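Local coordinates for protein GH26C (Muricauda sp. MAR_2010_75, PDB 6Q78) that probably hydrolyses internal beta-1,4-mannosidic linkages in mannan-type polysaccharides, as a family 26 glycoside hydrolase built on a TIM barrel, at residues A[137-145]-A[202-212]; A[302-310]-A[348-356]. One frame throughout, in Å; residues are numbered along the deposited sequence.

Contact 1 of 2, residues A[137-145]-A[202-212]; sequences ENQIRDDVL and KIASFTKSLVG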
ATOM      1  N   GLU A 137      10.694 -10.008  10.873  1.00  7.48           N
ATOM      2  CA  GLU A 137      10.941 -10.217   9.445  1.00  7.77           C
ATOM      3  C   GLU A 137      10.463 -11.596   9.018  1.00  7.81           C
ATOM      4  O   GLU A 137       9.792 -11.745   7.979  1.00  7.67           O
ATOM      5  CB  GLU A 137      12.445 -10.082   9.199  1.00  8.49           C
ATOM      6  CG  GLU A 137      12.847 -10.530   7.807  1.00  8.94           C
ATOM      7  CD  GLU A 137      14.328 -10.336   7.559  1.00 13.09           C
ATOM      8  OE1 GLU A 137      14.899  -9.391   8.129  1.00 12.92           O
ATOM      9  OE2 GLU A 137      14.930 -11.106   6.768  1.00 12.77           O
ATOM     10  N   ASN A 138      10.765 -12.610   9.817  1.00  7.81           N
ATOM     11  CA  ASN A 138      10.390 -13.973   9.450  1.00  8.02           C
ATOM     12  C   ASN A 138       8.890 -14.187   9.530  1.00  7.86           C
ATOM     13  O   ASN A 138       8.315 -14.928   8.706  1.00  9.53           O
ATOM     14  CB  ASN A 138      11.087 -14.937  10.392  1.00 11.58           C
ATOM     15  CG  ASN A 138      10.958 -16.343   9.958  0.61 16.70           C
ATOM     16  OD1 ASN A 138      11.608 -16.765   8.999  0.60 15.08           O
ATOM     17  ND2 ASN A 138      10.125 -17.102  10.662  0.66 21.17           N
ATOM     18  N   GLN A 139       8.238 -13.568  10.518  1.00  7.82           N
ATOM     19  CA  GLN A 139       6.783 -13.643  10.572  1.00  7.70           C
ATOM     20  C   GLN A 139       6.136 -12.923   9.381  1.00  7.71           C
ATOM     21  O   GLN A 139       5.160 -13.430   8.797  1.00  8.14           O
ATOM     22  CB  GLN A 139       6.265 -13.053  11.886  1.00 11.14           C
ATOM     23  CG  GLN A 139       4.705 -13.278  11.962  0.92 14.45           C
ATOM     24  CD  GLN A 139       4.345 -14.775  11.947  0.47 11.43           C
ATOM     25  OE1 GLN A 139       3.728 -15.313  10.983  0.57 12.92           O
ATOM     26  NE2 GLN A 139       4.739 -15.458  12.997  0.74 22.21           N
ATOM     27  N   ILE A 140       6.671 -11.756   8.985  1.00  6.92           N
ATOM     28  CA  ILE A 140       6.189 -11.084   7.779  1.00  6.54           C
ATOM     29  C   ILE A 140       6.353 -11.994   6.577  1.00  7.30           C
ATOM     30  O   ILE A 140       5.422 -12.177   5.767  1.00  7.90           O
ATOM     31  CB  ILE A 140       6.928  -9.747   7.581  1.00  6.42           C
ATOM     32  CG1 ILE A 140       6.523  -8.768   8.671  1.00  7.67           C
ATOM     33  CG2 ILE A 140       6.578  -9.179   6.186  1.00  8.27           C
ATOM     34  CD1 ILE A 140       7.528  -7.590   8.839  1.00  8.14           C
ATOM     35  N   ARG A 141       7.533 -12.587   6.444  1.00  6.79           N
ATOM     36  CA  ARG A 141       7.781 -13.466   5.289  1.00  6.92           C
ATOM     37  C   ARG A 141       6.780 -14.634   5.255  1.00  7.67           C
ATOM     38  O   ARG A 141       6.160 -14.916   4.208  1.00  8.13           O
ATOM     39  CB  ARG A 141       9.220 -13.996   5.365  1.00  8.45           C
ATOM     40  CG  ARG A 141       9.624 -14.843   4.162  1.00 11.47           C
ATOM     41  CD  ARG A 141      11.176 -15.001   4.084  1.00 15.53           C
ATOM     42  NE  ARG A 141      11.523 -15.787   2.895  1.00 15.10           N
ATOM     43  CZ  ARG A 141      11.399 -17.114   2.874  1.00 23.01           C
ATOM     44  NH1 ARG A 141      10.944 -17.748   3.954  1.00 23.32           N
ATOM     45  NH2 ARG A 141      11.710 -17.820   1.789  1.00 22.10           N
ATOM     46  N   ASP A 142       6.527 -15.261   6.413  1.00  7.88           N
ATOM     47  CA  ASP A 142       5.555 -16.356   6.461  1.00  7.66           C
ATOM     48  C   ASP A 142       4.144 -15.875   6.089  1.00  7.46           C
ATOM     49  O   ASP A 142       3.427 -16.571   5.355  1.00  8.13           O
ATOM     50  CB  ASP A 142       5.521 -16.944   7.856  1.00 10.57           C
ATOM     51  CG  ASP A 142       6.742 -17.817   8.164  1.00 15.99           C
ATOM     52  OD1 ASP A 142       7.573 -18.089   7.250  1.00 19.67           O
ATOM     53  OD2 ASP A 142       6.863 -18.229   9.327  1.00 21.53           O
ATOM     54  N   ASP A 143       3.739 -14.687   6.550  1.00  8.81           N
ATOM     55  CA  ASP A 143       2.392 -14.194   6.236  1.00  6.94           C
ATOM     56  C   ASP A 143       2.270 -13.840   4.755  1.00  6.68           C
ATOM     57  O   ASP A 143       1.226 -14.109   4.133  1.00  7.03           O
ATOM     58  CB  ASP A 143       2.071 -12.958   7.095  1.00  7.70           C
ATOM     59  CG  ASP A 143       1.801 -13.286   8.553  1.00  9.90           C
ATOM     60  OD1 ASP A 143       1.679 -12.310   9.375  1.00 11.57           O
ATOM     61  OD2 ASP A 143       1.730 -14.475   8.898  1.00 14.70           O
ATOM     62  N   VAL A 144       3.338 -13.279   4.163  1.00  6.50           N
ATOM     63  CA  VAL A 144       3.326 -12.938   2.739  1.00  6.37           C
ATOM     64  C   VAL A 144       3.255 -14.201   1.876  1.00  7.65           C
ATOM     65  O   VAL A 144       2.524 -14.238   0.866  1.00  7.87           O
ATOM     66  CB  VAL A 144       4.558 -12.069   2.424  1.00  6.69           C
ATOM     67  CG1 VAL A 144       4.840 -11.962   0.896  1.00  8.63           C
ATOM     68  CG2 VAL A 144       4.332 -10.661   2.993  1.00  8.24           C
ATOM     69  N   LEU A 145       4.029 -15.234   2.234  1.00  6.97           N
ATOM     70  CA  LEU A 145       3.974 -16.473   1.463  1.00  7.36           C
ATOM     71  C   LEU A 145       2.618 -17.136   1.606  1.00  7.53           C
ATOM     72  O   LEU A 145       2.077 -17.663   0.609  1.00  9.06           O
ATOM     73  CB  LEU A 145       5.084 -17.446   1.878  1.00  7.74           C
ATOM     74  CG  LEU A 145       6.516 -16.952   1.693  1.00 12.99           C
ATOM     75  CD1 LEU A 145       7.489 -18.045   2.219  1.00 13.06           C
ATOM     76  CD2 LEU A 145       6.793 -16.676   0.222  1.00 19.02           C
ATOM     77  N   LYS A 202      19.011  -4.730   1.357  1.00  8.70           N
ATOM     78  CA  LYS A 202      18.257  -5.625   2.240  1.00  8.84           C
ATOM     79  C   LYS A 202      16.829  -5.815   1.736  1.00 10.06           C
ATOM     80  O   LYS A 202      16.320  -6.942   1.714  1.00  8.52           O
ATOM     81  CB  LYS A 202      18.228  -5.050   3.669  1.00  8.07           C
ATOM     82  CG  LYS A 202      17.419  -5.887   4.671  1.00 10.91           C
ATOM     83  CD  LYS A 202      18.017  -7.310   4.795  1.00 11.29           C
ATOM     84  CE  LYS A 202      17.073  -8.248   5.570  1.00 13.40           C
ATOM     85  NZ  LYS A 202      16.881  -7.793   6.993  1.00 10.76           N
ATOM     86  N   ILE A 203      16.166  -4.739   1.293  1.00  7.47           N
ATOM     87  CA  ILE A 203      14.849  -4.897   0.684  1.00  7.03           C
ATOM     88  C   ILE A 203      14.918  -5.853  -0.502  1.00  7.08           C
ATOM     89  O   ILE A 203      14.046  -6.717  -0.677  1.00  8.19           O
ATOM     90  CB  ILE A 203      14.281  -3.520   0.286  1.00  6.71           C
ATOM     91  CG1 ILE A 203      13.845  -2.774   1.564  1.00  8.41           C
ATOM     92  CG2 ILE A 203      13.084  -3.696  -0.709  1.00  7.41           C
ATOM     93  CD1 ILE A 203      13.372  -1.358   1.300  1.00 12.34           C
ATOM     94  N   ALA A 204      15.942  -5.705  -1.350  1.00  7.72           N
ATOM     95  CA  ALA A 204      16.050  -6.555  -2.535  1.00  8.27           C
ATOM     96  C   ALA A 204      16.281  -8.009  -2.163  1.00  8.41           C
ATOM     97  O   ALA A 204      15.657  -8.904  -2.756  1.00  9.85           O
ATOM     98  CB  ALA A 204      17.175  -6.047  -3.433  1.00  9.97           C
ATOM     99  N   SER A 205      17.185  -8.282  -1.211  1.00  9.86           N
ATOM    100  CA  SER A 205      17.453  -9.669  -0.855  1.00  8.61           C
ATOM    101  C   SER A 205      16.224 -10.301  -0.212  1.00 11.13           C
ATOM    102  O   SER A 205      15.887 -11.463  -0.509  1.00 10.24           O
ATOM    103  CB  SER A 205      18.697  -9.785   0.029  1.00 13.10           C
ATOM    104  OG  SER A 205      18.473  -9.214   1.289  1.00 26.70           O
ATOM    105  N   PHE A 206      15.501  -9.546   0.622  1.00  9.68           N
ATOM    106  CA  PHE A 206      14.270 -10.093   1.180  1.00  8.33           C
ATOM    107  C   PHE A 206      13.270 -10.369   0.071  1.00  9.98           C
ATOM    108  O   PHE A 206      12.630 -11.437   0.037  1.00  9.76           O
ATOM    109  CB  PHE A 206      13.675  -9.110   2.209  1.00  7.02           C
ATOM    110  CG  PHE A 206      12.373  -9.563   2.801  1.00  6.77           C
ATOM    111  CD1 PHE A 206      11.165  -9.237   2.200  1.00  7.37           C
ATOM    112  CD2 PHE A 206      12.359 -10.361   3.940  1.00  9.68           C
ATOM    113  CE1 PHE A 206       9.966  -9.652   2.770  1.00  9.68           C
ATOM    114  CE2 PHE A 206      11.162 -10.801   4.487  1.00  7.60           C
ATOM    115  CZ  PHE A 206       9.977 -10.453   3.917  1.00  8.23           C
ATOM    116  N   THR A 207      13.072  -9.386  -0.808  1.00  7.09           N
ATOM    117  CA  THR A 207      12.051  -9.539  -1.847  1.00  8.22           C
ATOM    118  C   THR A 207      12.373 -10.704  -2.791  1.00  8.45           C
ATOM    119  O   THR A 207      11.472 -11.476  -3.177  1.00  8.75           O
ATOM    120  CB  THR A 207      11.941  -8.220  -2.605  1.00  7.06           C
ATOM    121  OG1 THR A 207      11.497  -7.187  -1.712  1.00  7.50           O
ATOM    122  CG2 THR A 207      10.922  -8.317  -3.755  1.00  9.96           C
ATOM    123  N   LYS A 208      13.648 -10.866  -3.171  1.00  9.12           N
ATOM    124  CA  LYS A 208      14.009 -11.963  -4.068  1.00 12.48           C
ATOM    125  C   LYS A 208      14.000 -13.312  -3.374  1.00 11.74           C
ATOM    126  O   LYS A 208      14.129 -14.334  -4.066  1.00 19.75           O
ATOM    127  CB  LYS A 208      15.391 -11.735  -4.624  1.00 14.05           C
ATOM    128  CG  LYS A 208      15.496 -10.599  -5.572  1.00 15.52           C
ATOM    129  CD  LYS A 208      16.971 -10.517  -5.984  1.00 21.67           C
ATOM    130  CE  LYS A 208      17.216  -9.476  -6.959  1.00 24.19           C
ATOM    131  NZ  LYS A 208      18.668  -9.603  -7.317  1.00 30.82           N
ATOM    132  N   SER A 209      13.831 -13.347  -2.051  1.00  9.59           N
ATOM    133  CA  SER A 209      13.755 -14.588  -1.296  1.00 13.51           C
ATOM    134  C   SER A 209      12.340 -15.132  -1.227  1.00 13.57           C
ATOM    135  O   SER A 209      12.158 -16.247  -0.732  1.00 14.86           O
ATOM    136  CB  SER A 209      14.257 -14.407   0.151  1.00 13.56           C
ATOM    137  OG  SER A 209      13.235 -13.915   1.018  1.00 12.71           O
ATOM    138  N   LEU A 210      11.336 -14.367  -1.680  1.00 10.03           N
ATOM    139  CA  LEU A 210       9.932 -14.738  -1.478  1.00  8.04           C
ATOM    140  C   LEU A 210       9.514 -15.719  -2.563  1.00 12.76           C
ATOM    141  O   LEU A 210       9.125 -15.304  -3.663  1.00 12.70           O
ATOM    142  CB  LEU A 210       9.048 -13.495  -1.542  1.00  7.25           C
ATOM    143  CG  LEU A 210       9.348 -12.436  -0.502  1.00  8.58           C
ATOM    144  CD1 LEU A 210       8.506 -11.191  -0.792  1.00 10.46           C
ATOM    145  CD2 LEU A 210       9.013 -12.994   0.920  1.00  9.52           C
ATOM    146  N   VAL A 211       9.589 -17.013  -2.259  1.00 10.06           N
ATOM    147  CA  VAL A 211       9.220 -18.070  -3.217  1.00 11.51           C
ATOM    148  C   VAL A 211       7.969 -18.778  -2.698  1.00 12.12           C
ATOM    149  O   VAL A 211       7.976 -19.330  -1.589  1.00 13.68           O
ATOM    150  CB  VAL A 211      10.371 -19.059  -3.457  1.00 10.79           C
ATOM    151  CG1 VAL A 211       9.884 -20.140  -4.441  1.00 13.96           C
ATOM    152  CG2 VAL A 211      11.606 -18.339  -3.979  1.00 19.82           C
ATOM    153  N   GLY A 212       6.893 -18.758  -3.500  1.00 10.58           N
ATOM    154  CA  GLY A 212       5.645 -19.403  -3.111  1.00 10.24           C
ATOM    155  C   GLY A 212       5.739 -20.919  -3.175  1.00 15.44           C
ATOM    156  O   GLY A 212       6.725 -21.508  -3.631  1.00 13.13           O
TER

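Contact 2 of 2, residues A[302-310]-A[348-356]; sequences FNNQGQAGV and IPGFFTNNL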
ATOM      1  N   PHE A 302     -12.905  11.061   5.901  1.00 13.21           N
ATOM      2  CA  PHE A 302     -13.833  10.127   6.520  1.00 14.04           C
ATOM      3  C   PHE A 302     -13.964  10.316   8.028  1.00 14.71           C
ATOM      4  O   PHE A 302     -14.784   9.641   8.658  1.00 15.60           O
ATOM      5  CB  PHE A 302     -13.428   8.685   6.197  1.00 14.42           C
ATOM      6  CG  PHE A 302     -13.505   8.343   4.729  1.00 11.59           C
ATOM      7  CD1 PHE A 302     -14.730   8.306   4.075  1.00 13.68           C
ATOM      8  CD2 PHE A 302     -12.354   8.076   4.001  1.00 13.98           C
ATOM      9  CE1 PHE A 302     -14.811   8.004   2.730  1.00 14.60           C
ATOM     10  CE2 PHE A 302     -12.438   7.763   2.643  1.00 13.88           C
ATOM     11  CZ  PHE A 302     -13.681   7.719   2.015  1.00 14.08           C
ATOM     12  N   ASN A 303     -13.224  11.252   8.622  1.00 13.45           N
ATOM     13  CA  ASN A 303     -13.170  11.344  10.083  1.00 16.61           C
ATOM     14  C   ASN A 303     -14.297  12.245  10.588  1.00 15.00           C
ATOM     15  O   ASN A 303     -14.112  13.421  10.923  1.00 16.62           O
ATOM     16  CB  ASN A 303     -11.802  11.834  10.547  1.00 18.49           C
ATOM     17  CG  ASN A 303     -11.611  11.639  12.050  1.00 25.60           C
ATOM     18  OD1 ASN A 303     -12.574  11.413  12.770  1.00 27.69           O
ATOM     19  ND2 ASN A 303     -10.365  11.707  12.516  1.00 40.58           N
ATOM     20  N   ASN A 304     -15.505  11.671  10.619  1.00 16.16           N
ATOM     21  CA  ASN A 304     -16.705  12.386  11.066  1.00 17.72           C
ATOM     22  C   ASN A 304     -16.881  13.713  10.324  1.00 17.64           C
ATOM     23  O   ASN A 304     -17.120  14.756  10.934  1.00 22.65           O
ATOM     24  CB  ASN A 304     -16.664  12.683  12.569  1.00 19.63           C
ATOM     25  CG  ASN A 304     -16.634  11.462  13.424  0.65 21.54           C
ATOM     26  OD1 ASN A 304     -15.621  11.176  14.068  0.43 22.16           O
ATOM     27  ND2 ASN A 304     -17.753  10.758  13.492  0.50 20.35           N
ATOM     28  N   GLN A 305     -16.723  13.678   9.003  1.00 16.65           N
ATOM     29  CA  GLN A 305     -16.845  14.871   8.171  1.00 17.13           C
ATOM     30  C   GLN A 305     -18.128  14.881   7.345  1.00 21.71           C
ATOM     31  O   GLN A 305     -18.294  15.759   6.485  1.00 18.35           O
ATOM     32  CB  GLN A 305     -15.633  14.982   7.240  1.00 17.05           C
ATOM     33  CG  GLN A 305     -14.276  15.080   7.942  1.00 15.76           C
ATOM     34  CD  GLN A 305     -14.042  16.409   8.608  1.00 19.97           C
ATOM     35  OE1 GLN A 305     -13.604  17.370   7.962  1.00 20.17           O
ATOM     36  NE2 GLN A 305     -14.322  16.489   9.899  1.00 18.96           N
ATOM     37  N   GLY A 306     -19.034  13.923   7.567  1.00 19.11           N
ATOM     38  CA  GLY A 306     -20.320  14.012   6.901  1.00 22.16           C
ATOM     39  C   GLY A 306     -20.218  13.773   5.400  1.00 18.40           C
ATOM     40  O   GLY A 306     -19.198  13.339   4.858  1.00 17.32           O
ATOM     41  N   GLN A 307     -21.331  14.070   4.724  1.00 21.42           N
ATOM     42  CA  GLN A 307     -21.380  13.878   3.279  1.00 20.88           C
ATOM     43  C   GLN A 307     -20.429  14.828   2.551  1.00 18.82           C
ATOM     44  O   GLN A 307     -19.926  14.490   1.473  1.00 19.45           O
ATOM     45  CB  GLN A 307     -22.820  14.046   2.775  1.00 23.48           C
ATOM     46  CG  GLN A 307     -23.703  12.883   3.193  1.00 31.40           C
ATOM     47  CD  GLN A 307     -23.067  11.538   2.888  1.00 35.96           C
ATOM     48  OE1 GLN A 307     -22.726  11.251   1.734  1.00 36.33           O
ATOM     49  NE2 GLN A 307     -22.875  10.711   3.927  1.00 28.85           N
ATOM     50  N   ALA A 308     -20.141  15.998   3.126  1.00 19.29           N
ATOM     51  CA  ALA A 308     -19.125  16.856   2.520  1.00 18.95           C
ATOM     52  C   ALA A 308     -17.787  16.132   2.422  1.00 17.60           C
ATOM     53  O   ALA A 308     -17.103  16.194   1.392  1.00 17.63           O
ATOM     54  CB  ALA A 308     -18.970  18.150   3.319  1.00 19.68           C
ATOM     55  N   GLY A 309     -17.378  15.454   3.498  1.00 16.97           N
ATOM     56  CA  GLY A 309     -16.121  14.718   3.450  1.00 16.84           C
ATOM     57  C   GLY A 309     -16.162  13.563   2.473  1.00 15.75           C
ATOM     58  O   GLY A 309     -15.178  13.282   1.780  1.00 14.32           O
ATOM     59  N   VAL A 310     -17.295  12.863   2.415  1.00 15.50           N
ATOM     60  CA  VAL A 310     -17.458  11.808   1.420  1.00 15.61           C
ATOM     61  C   VAL A 310     -17.273  12.353   0.012  1.00 21.45           C
ATOM     62  O   VAL A 310     -16.635  11.703  -0.835  1.00 17.73           O
ATOM     63  CB  VAL A 310     -18.828  11.124   1.588  1.00 17.13           C
ATOM     64  CG1 VAL A 310     -19.029  10.058   0.506  1.00 19.46           C
ATOM     65  CG2 VAL A 310     -18.930  10.506   2.988  1.00 18.41           C
ATOM     66  N   ILE A 348     -19.453   5.332  13.025  1.00 19.83           N
ATOM     67  CA  ILE A 348     -20.249   6.249  12.213  1.00 20.35           C
ATOM     68  C   ILE A 348     -21.355   5.440  11.539  1.00 19.46           C
ATOM     69  O   ILE A 348     -21.047   4.508  10.779  1.00 20.24           O
ATOM     70  CB  ILE A 348     -19.384   6.948  11.156  1.00 19.38           C
ATOM     71  CG1 ILE A 348     -18.422   7.930  11.812  1.00 18.84           C
ATOM     72  CG2 ILE A 348     -20.281   7.651  10.122  1.00 20.79           C
ATOM     73  CD1 ILE A 348     -17.340   8.384  10.860  1.00 18.45           C
ATOM     74  N   PRO A 349     -22.626   5.743  11.781  1.00 21.23           N
ATOM     75  CA  PRO A 349     -23.695   4.942  11.157  1.00 22.04           C
ATOM     76  C   PRO A 349     -23.580   4.914   9.639  1.00 21.29           C
ATOM     77  O   PRO A 349     -23.432   5.955   8.990  1.00 23.23           O
ATOM     78  CB  PRO A 349     -24.978   5.638  11.617  1.00 22.13           C
ATOM     79  CG  PRO A 349     -24.597   6.307  12.913  1.00 26.30           C
ATOM     80  CD  PRO A 349     -23.140   6.700  12.777  1.00 19.86           C
ATOM     81  N   GLY A 350     -23.634   3.699   9.075  1.00 21.21           N
ATOM     82  CA  GLY A 350     -23.533   3.538   7.641  1.00 25.07           C
ATOM     83  C   GLY A 350     -22.192   3.903   7.050  1.00 21.78           C
ATOM     84  O   GLY A 350     -22.102   4.124   5.840  1.00 21.09           O
ATOM     85  N   PHE A 351     -21.136   3.964   7.868  1.00 18.25           N
ATOM     86  CA  PHE A 351     -19.821   4.339   7.347  1.00 18.68           C
ATOM     87  C   PHE A 351     -19.431   3.537   6.106  1.00 17.21           C
ATOM     88  O   PHE A 351     -19.011   4.098   5.089  1.00 17.49           O
ATOM     89  CB  PHE A 351     -18.717   4.182   8.395  1.00 15.86           C
ATOM     90  CG  PHE A 351     -17.373   4.451   7.826  1.00 13.10           C
ATOM     91  CD1 PHE A 351     -17.017   5.752   7.478  1.00 18.58           C
ATOM     92  CD2 PHE A 351     -16.492   3.417   7.531  1.00 13.66           C
ATOM     93  CE1 PHE A 351     -15.797   6.022   6.880  1.00 19.57           C
ATOM     94  CE2 PHE A 351     -15.262   3.681   6.938  1.00 14.62           C
ATOM     95  CZ  PHE A 351     -14.909   4.998   6.601  1.00 15.07           C
ATOM     96  N   PHE A 352     -19.459   2.210   6.199  1.00 15.99           N
ATOM     97  CA  PHE A 352     -18.897   1.422   5.103  1.00 13.06           C
ATOM     98  C   PHE A 352     -19.792   1.470   3.877  1.00 16.23           C
ATOM     99  O   PHE A 352     -19.310   1.626   2.744  1.00 15.03           O
ATOM    100  CB  PHE A 352     -18.674  -0.033   5.540  1.00 12.50           C
ATOM    101  CG  PHE A 352     -17.652  -0.191   6.637  1.00 12.89           C
ATOM    102  CD1 PHE A 352     -16.290  -0.033   6.364  1.00 11.16           C
ATOM    103  CD2 PHE A 352     -18.047  -0.505   7.929  1.00 12.43           C
ATOM    104  CE1 PHE A 352     -15.332  -0.168   7.375  1.00 11.63           C
ATOM    105  CE2 PHE A 352     -17.079  -0.655   8.960  1.00 13.98           C
ATOM    106  CZ  PHE A 352     -15.718  -0.484   8.668  1.00 13.13           C
ATOM    107  N   THR A 353     -21.094   1.314   4.078  1.00 17.14           N
ATOM    108  CA  THR A 353     -21.997   1.184   2.946  1.00 19.14           C
ATOM    109  C   THR A 353     -22.304   2.532   2.310  1.00 17.22           C
ATOM    110  O   THR A 353     -22.366   2.631   1.076  1.00 24.25           O
ATOM    111  CB  THR A 353     -23.278   0.492   3.403  1.00 21.45           C
ATOM    112  OG1 THR A 353     -22.944  -0.833   3.866  1.00 24.64           O
ATOM    113  CG2 THR A 353     -24.264   0.410   2.262  1.00 26.15           C
ATOM    114  N   ASN A 354     -22.494   3.581   3.119  1.00 19.68           N
ATOM    115  CA  ASN A 354     -22.977   4.863   2.610  1.00 17.75           C
ATOM    116  C   ASN A 354     -21.875   5.893   2.411  1.00 24.15           C
ATOM    117  O   ASN A 354     -22.089   6.885   1.690  1.00 22.04           O
ATOM    118  CB  ASN A 354     -23.984   5.467   3.586  1.00 21.24           C
ATOM    119  CG  ASN A 354     -25.181   4.562   3.796  1.00 28.69           C
ATOM    120  OD1 ASN A 354     -25.619   3.878   2.871  1.00 37.15           O
ATOM    121  ND2 ASN A 354     -25.702   4.538   5.017  1.00 32.79           N
ATOM    122  N   ASN A 355     -20.735   5.726   3.074  1.00 16.50           N
ATOM    123  CA  ASN A 355     -19.662   6.711   3.008  1.00 17.13           C
ATOM    124  C   ASN A 355     -18.499   6.160   2.192  1.00 17.59           C
ATOM    125  O   ASN A 355     -18.222   6.640   1.094  1.00 15.96           O
ATOM    126  CB  ASN A 355     -19.206   7.143   4.404  1.00 14.61           C
ATOM    127  CG  ASN A 355     -20.273   7.917   5.156  1.00 17.07           C
ATOM    128  OD1 ASN A 355     -21.443   7.989   4.735  1.00 23.26           O
ATOM    129  ND2 ASN A 355     -19.871   8.524   6.280  1.00 20.06           N
ATOM    130  N   LEU A 356     -17.801   5.156   2.706  1.00 13.47           N
ATOM    131  CA  LEU A 356     -16.655   4.613   1.990  1.00 12.80           C
ATOM    132  C   LEU A 356     -17.064   4.050   0.635  1.00 15.76           C
ATOM    133  O   LEU A 356     -16.451   4.376  -0.389  1.00 14.93           O
ATOM    134  CB  LEU A 356     -15.970   3.541   2.841  1.00 13.48           C
ATOM    135  CG  LEU A 356     -14.820   2.865   2.101  1.00 11.36           C
ATOM    136  CD1 LEU A 356     -13.677   3.872   1.773  1.00 14.16           C
ATOM    137  CD2 LEU A 356     -14.269   1.755   2.974  1.00 15.23           C
TER
HETATM  138  O   HOH W   1     -17.224   9.302   7.008  1.00 17.28           O
HETATM  139  O   HOH W   2     -24.221   8.514   1.568  1.00 43.09           O

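Contact 1 of 2, residues A[137-145]-A[202-212]
Glu137 and Arg141 meet Lys202, Phe206 and Ser209 in a helix-to-helix contact on the outer layer of the barrel, where the axes of 137-145 and 202-208 run in broadly the same direction, 42° apart. The Phe206 ring fills the gap between them, with CE2 3.7 Å from Glu137 CG and 3.8 Å from Arg141 CB. Glu137, extended with CG anti to the backbone N (chi1 169°), carries its carboxylate alongside the ring, nearly at right angles to it, to Lys202, whose NZ reaches OE1 at 2.8 Å on the syn side in a salt bridge. Each member has a second partner: Asn125 for OE1, the Ile120 carbonyl for NZ. Farther along, the Arg141 guanidinium grips Ser209 side-on, NE donating to OG at 3.2 Å and NH2 to the carbonyl O at 3.0 Å, both acceptors near its plane. Ser209 OG in turn donates to Phe206 O, which holds the hydroxyl in place. With an alanine in place of Arg141 both bonds go, and Ser209 O and OG would probably be left without their guanidinium donor and Leu210 CD2 without the CG it packs on. Leu145 CD2 lies 3.4 Å from Val211 O, while Val144 and Leu210 cross at about a right angle. Phe206 and Val144 both rest on Phe156 of parallel strand 153-157, so both helices pack on one strand from outside, as in a beta/alpha barrel.

Contact 2 of 2, residues A[302-310]-A[348-356]
The side-chain amide of Asn355 is engaged at both ends by the 302-310 segment, once directly and once through a water. Its OD1 accepts from Gln307 NE2 at 3.2 Å; the acceptor lies in the plane of the Gln307 amide, yet the donor sits well above the Asn355 carbonyl plane, the two amides being turned 63° apart. Its ND2 donates to a water at 2.9 Å, and that water donates to Phe302 O. A second water donates to both Gln307 OE1 and Asn354 O, so the Gln307 amide is also used at both ends; its chain, bent at chi2 (-49°), folds back to allow this. Between these polar links Val310 CG2 packs 3.6 Å from Asn355 CG.

Asn355 belongs to the opening turns of helix 351-361, where residues 351-356 widen into a pi-type turn and Phe351 O receives the N-H groups of both Asn355 and Leu356. Gly350 is the N-cap and the third residue of the type II turn from Ile348 to Phe351.

Away from the amides the contact is largely aromatic and aliphatic. Phe351 presents its edge to the face of Phe302 in an offset edge-to-face pair, centroids 5.7 Å apart and planes at 87°, with CE1 3.6 Å from Phe302 CB. Leu356 CD1 meets the far end of the same ring, 3.9 Å from CZ. The Ile348 CD1 methyl lies against the Phe302 carbonyl, 3.6 Å from its O.

Both Phe302 and Leu356 continue onto Thr336 of strand 330-336, Phe351 reaches Tyr338 in the loop beyond it, and helix 390-397 lies against Phe351, Phe352 and Thr353; the contact thus joins the starts of helices 306-327 and 351-361 around that strand.

How the contacts relate
Followed from the N terminus, the chain first closes contact 1, where helix 193-208 and the residues after it return to helix 132-150 after strand 153-157 and helix 176-186. Strands 220-223, 265-269 and 293-298 then pass before contact 2 opens, and it closes once strand 330-336 has been laid down and helix 351-361 begins. The two are in series, neither nested nor crossed. Each ties two helices of the barrel's outer layer that flank a parallel strand, 153-157 in contact 1 and 330-336 in contact 2, contact 1 late in its second helix and contact 2 at the beginnings of both. They lie on opposite sides of the chain's centre, about 36 Å apart between centres.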